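Local coordinates for protein truncated hemoglobin from geobacillus stearothermophilus (Geobacillus stearothermophilus, PDB 2BKM) that binds heme and, as a truncated hemoglobin, holds molecular oxygen at the heme iron, probably for oxygen storage or transport, at residues R74-E79 with M120-D125. Numbering follows the deposited sequence.
With HEM (protoporphyrin IX containing Fe), chain D.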
loop_
_atom_site.group_PDB
_atom_site.type_symbol
_atom_site.label_atom_id
_atom_site.label_comp_id
_atom_site.label_asym_id
_atom_site.label_seq_id
_atom_site.Cartn_x
_atom_site.Cartn_y
_atom_site.Cartn_z
ATOM N N ARG A 74 -6.704 7.649 9.877
ATOM C CA ARG A 74 -7.547 7.666 8.715
ATOM C C ARG A 74 -8.221 6.324 8.509
ATOM O O ARG A 74 -9.272 6.266 7.884
ATOM C CB ARG A 74 -6.713 8.028 7.490
ATOM C CG ARG A 74 -6.135 9.433 7.538
ATOM C CD ARG A 74 -5.539 9.802 6.181
ATOM N NE ARG A 74 -4.780 11.064 6.217
ATOM C CZ ARG A 74 -5.252 12.243 5.814
ATOM N NH1 ARG A 74 -6.489 12.352 5.330
ATOM N NH2 ARG A 74 -4.457 13.303 5.869
ATOM N N HIS A 75 -7.562 5.263 8.962
ATOM C CA HIS A 75 -8.089 3.926 8.770
ATOM C C HIS A 75 -9.059 3.499 9.838
ATOM O O HIS A 75 -9.706 2.471 9.675
ATOM C CB HIS A 75 -6.954 2.921 8.611
ATOM C CG HIS A 75 -6.308 2.973 7.255
ATOM N ND1 HIS A 75 -5.377 3.933 6.930
ATOM C CD2 HIS A 75 -6.436 2.181 6.167
ATOM C CE1 HIS A 75 -4.955 3.731 5.689
ATOM N NE2 HIS A 75 -5.604 2.699 5.195
ATOM N N LEU A 76 -9.175 4.306 10.901
ATOM C CA LEU A 76 -10.187 4.011 11.922
ATOM C C LEU A 76 -11.605 4.109 11.372
ATOM O O LEU A 76 -12.541 3.595 11.974
ATOM C CB LEU A 76 -10.036 4.964 13.109
ATOM C CG LEU A 76 -8.746 4.723 13.871
ATOM C CD1 LEU A 76 -8.511 5.893 14.908
ATOM C CD2 LEU A 76 -8.635 3.376 14.501
ATOM N N ARG A 77 -11.743 4.764 10.220
ATOM C CA ARG A 77 -12.999 4.886 9.526
ATOM C C ARG A 77 -13.510 3.546 8.955
ATOM O O ARG A 77 -14.625 3.440 8.449
ATOM C CB ARG A 77 -12.771 5.824 8.348
ATOM C CG ARG A 77 -14.060 6.349 7.781
ATOM C CD ARG A 77 -13.772 7.532 6.855
ATOM N NE ARG A 77 -12.948 8.547 7.516
ATOM C CZ ARG A 77 -12.574 9.696 6.961
ATOM N NH1 ARG A 77 -12.934 9.992 5.717
ATOM N NH2 ARG A 77 -11.824 10.544 7.658
ATOM N N PHE A 78 -12.658 2.514 8.992
ATOM C CA PHE A 78 -12.989 1.236 8.379
ATOM C C PHE A 78 -12.680 0.122 9.359
ATOM O O PHE A 78 -11.826 0.251 10.243
ATOM C CB PHE A 78 -12.150 0.969 7.104
ATOM C CG PHE A 78 -12.103 2.129 6.193
ATOM C CD1 PHE A 78 -10.963 2.937 6.116
ATOM C CD2 PHE A 78 -13.230 2.457 5.433
ATOM C CE1 PHE A 78 -10.949 4.040 5.270
ATOM C CE2 PHE A 78 -13.206 3.558 4.587
ATOM C CZ PHE A 78 -12.077 4.327 4.518
ATOM N N GLU A 79 -13.365 -0.988 9.184
ATOM C CA GLU A 79 -13.055 -2.171 9.979
ATOM C C GLU A 79 -11.903 -2.916 9.308
ATOM O O GLU A 79 -12.082 -3.537 8.236
ATOM C CB GLU A 79 -14.272 -3.095 10.041
ATOM C CG GLU A 79 -13.993 -4.393 10.767
ATOM C CD GLU A 79 -15.216 -5.254 10.926
ATOM O OE1 GLU A 79 -15.935 -5.046 11.925
ATOM O OE2 GLU A 79 -15.425 -6.115 10.051
ATOM N N MET A 120 -2.357 -0.761 10.985
ATOM C CA MET A 120 -3.687 -0.306 10.571
ATOM C C MET A 120 -4.768 -1.181 11.199
ATOM O O MET A 120 -5.907 -0.735 11.344
ATOM C CB MET A 120 -3.847 -0.329 9.039
ATOM C CG MET A 120 -2.916 0.571 8.251
ATOM S SD MET A 120 -3.007 2.269 8.804
ATOM C CE MET A 120 -1.586 2.352 9.836
ATOM N N VAL A 121 -4.445 -2.436 11.490
ATOM C CA VAL A 121 -5.456 -3.367 12.008
ATOM C C VAL A 121 -6.107 -2.770 13.240
ATOM O O VAL A 121 -5.430 -2.259 14.098
ATOM C CB VAL A 121 -4.796 -4.715 12.355
ATOM C CG1 VAL A 121 -5.717 -5.636 13.188
ATOM C CG2 VAL A 121 -4.429 -5.396 11.072
ATOM N N ASN A 122 -7.438 -2.845 13.309
ATOM C CA ASN A 122 -8.131 -2.109 14.365
ATOM C C ASN A 122 -9.326 -2.849 14.877
ATOM O O ASN A 122 -10.058 -2.286 15.674
ATOM C CB ASN A 122 -8.484 -0.708 13.857
ATOM C CG ASN A 122 -9.416 -0.749 12.644
ATOM O OD1 ASN A 122 -10.191 -1.696 12.480
ATOM N ND2 ASN A 122 -9.384 0.271 11.788
ATOM N N THR A 123 -9.496 -4.091 14.488
ATOM C CA THR A 123 -10.660 -4.833 14.923
ATOM C C THR A 123 -10.266 -6.301 14.953
ATOM O O THR A 123 -9.583 -6.775 14.043
ATOM C CB THR A 123 -11.757 -4.688 13.876
ATOM O OG1 THR A 123 -12.068 -3.300 13.633
ATOM C CG2 THR A 123 -13.052 -5.399 14.331
ATOM N N PRO A 124 -10.730 -7.054 15.956
ATOM C CA PRO A 124 -10.479 -8.491 15.967
ATOM C C PRO A 124 -11.119 -9.196 14.782
ATOM O O PRO A 124 -12.139 -8.788 14.253
ATOM C CB PRO A 124 -11.121 -8.974 17.286
ATOM C CG PRO A 124 -11.161 -7.702 18.168
ATOM C CD PRO A 124 -11.452 -6.613 17.174
ATOM N N ASP A 125 -10.518 -10.300 14.361
ATOM C CA ASP A 125 -11.119 -11.085 13.285
ATOM C C ASP A 125 -12.489 -11.627 13.628
ATOM O O ASP A 125 -12.772 -11.912 14.808
ATOM C CB ASP A 125 -10.224 -12.291 12.928
ATOM C CG ASP A 125 -9.251 -12.009 11.790
ATOM O OD1 ASP A 125 -8.183 -12.670 11.786
ATOM O OD2 ASP A 125 -9.585 -11.207 10.912
HETATM C CHA HEM D . -7.107 4.774 2.412
HETATM C CHB HEM D . -8.268 0.208 3.398
HETATM C CHC HEM D . -3.652 -0.584 4.649
HETATM C CHD HEM D . -2.415 3.615 2.678
HETATM C C1A HEM D . -7.771 3.587 2.541
HETATM C C2A HEM D . -9.186 3.436 2.278
HETATM C C3A HEM D . -9.503 2.172 2.552
HETATM C C4A HEM D . -8.310 1.501 2.998
HETATM C CMA HEM D . -10.896 1.532 2.406
HETATM C CAA HEM D . -10.120 4.537 1.749
HETATM C CBA HEM D . -9.779 4.823 0.298
HETATM C CGA HEM D . -10.380 6.114 -0.222
HETATM O O1A HEM D . -11.202 6.791 0.481
HETATM O O2A HEM D . -10.015 6.517 -1.356
HETATM C C1B HEM D . -7.124 -0.373 3.865
HETATM C C2B HEM D . -7.038 -1.707 4.424
HETATM C C3B HEM D . -5.775 -1.900 4.791
HETATM C C4B HEM D . -4.986 -0.733 4.479
HETATM C CMB HEM D . -8.192 -2.725 4.536
HETATM C CAB HEM D . -5.234 -3.175 5.418
HETATM C CBB HEM D . -4.231 -3.173 6.305
HETATM C C1C HEM D . -2.891 0.448 4.142
HETATM C C2C HEM D . -1.451 0.470 4.053
HETATM C C3C HEM D . -1.153 1.657 3.507
HETATM C C4C HEM D . -2.371 2.376 3.235
HETATM C CMC HEM D . -0.470 -0.653 4.502
HETATM C CAC HEM D . 0.220 2.231 3.121
HETATM C CBC HEM D . 1.392 1.685 3.415
HETATM C C1D HEM D . -3.562 4.313 2.468
HETATM C C2D HEM D . -3.588 5.688 2.037
HETATM C C3D HEM D . -5.031 6.039 1.973
HETATM C C4D HEM D . -5.745 4.865 2.407
HETATM C CMD HEM D . -2.383 6.570 1.683
HETATM C CAD HEM D . -5.613 7.378 1.564
HETATM C CBD HEM D . -5.929 8.198 2.822
HETATM C CGD HEM D . -6.641 9.444 2.349
HETATM O O1D HEM D . -7.883 9.400 2.066
HETATM O O2D HEM D . -5.917 10.465 2.193
HETATM N NA HEM D . -7.276 2.379 2.984
HETATM N NB HEM D . -5.858 0.172 3.927
HETATM N NC HEM D . -3.419 1.603 3.618
HETATM N ND HEM D . -4.854 3.864 2.668
HETATM FE FE HEM D . -5.349 2.015 3.317
#
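Met-120, the last residue of helix 104-120, lies over one face of the His-75 imidazole. Its CG sits above the ring centre, 4.3 Å from the centroid in a CH-pi contact, while SD reaches over the same face toward ND1 at 3.4 Å, a sulfur-aromatic contact. The bend at chi2 (-55°) turns the sulfur back over the ring; CG itself also packs against the heme methine carbon CHC. Below this thioether the imidazole binds the heme iron through NE2 at 2.0 Å, and its ND1-H donates to Leu-71 O; these two bonds set the plane of the ring, and the second is likely to make the imidazole a stronger electron donor to the metal.

Polar contacts centre on the Asn-122 amide. Its ND2 donates to Phe-78 O (2.9 Å, N-H...O angle 150°) and lies 3.1 Å from His-75 O, the carbonyl that closes the type I turn by accepting Phe-78 N. OD1 accepts from Thr-123 OG1 at 2.7 Å and from Ile-80 N, which fixes the rotation of the amide. An alanine at Asn-122 would probably leave Phe-78 O, Thr-123 OG1 and Ile-80 N without these side-chain partners and weaken the tie between turn and chain, though backbone bonding to Ile-80 could remain.

Van der Waals packing adds Glu-79 CG against CG2 and OG1 of Thr-123, and Leu-76 CD2 against Asn-122 CB. On the heme side, Phe-78 lays one ring face over methyl CMA. His-75, Phe-78 and Met-120 form part of the proximal heme pocket of a truncated globin, with His-75 as the proximal iron ligand.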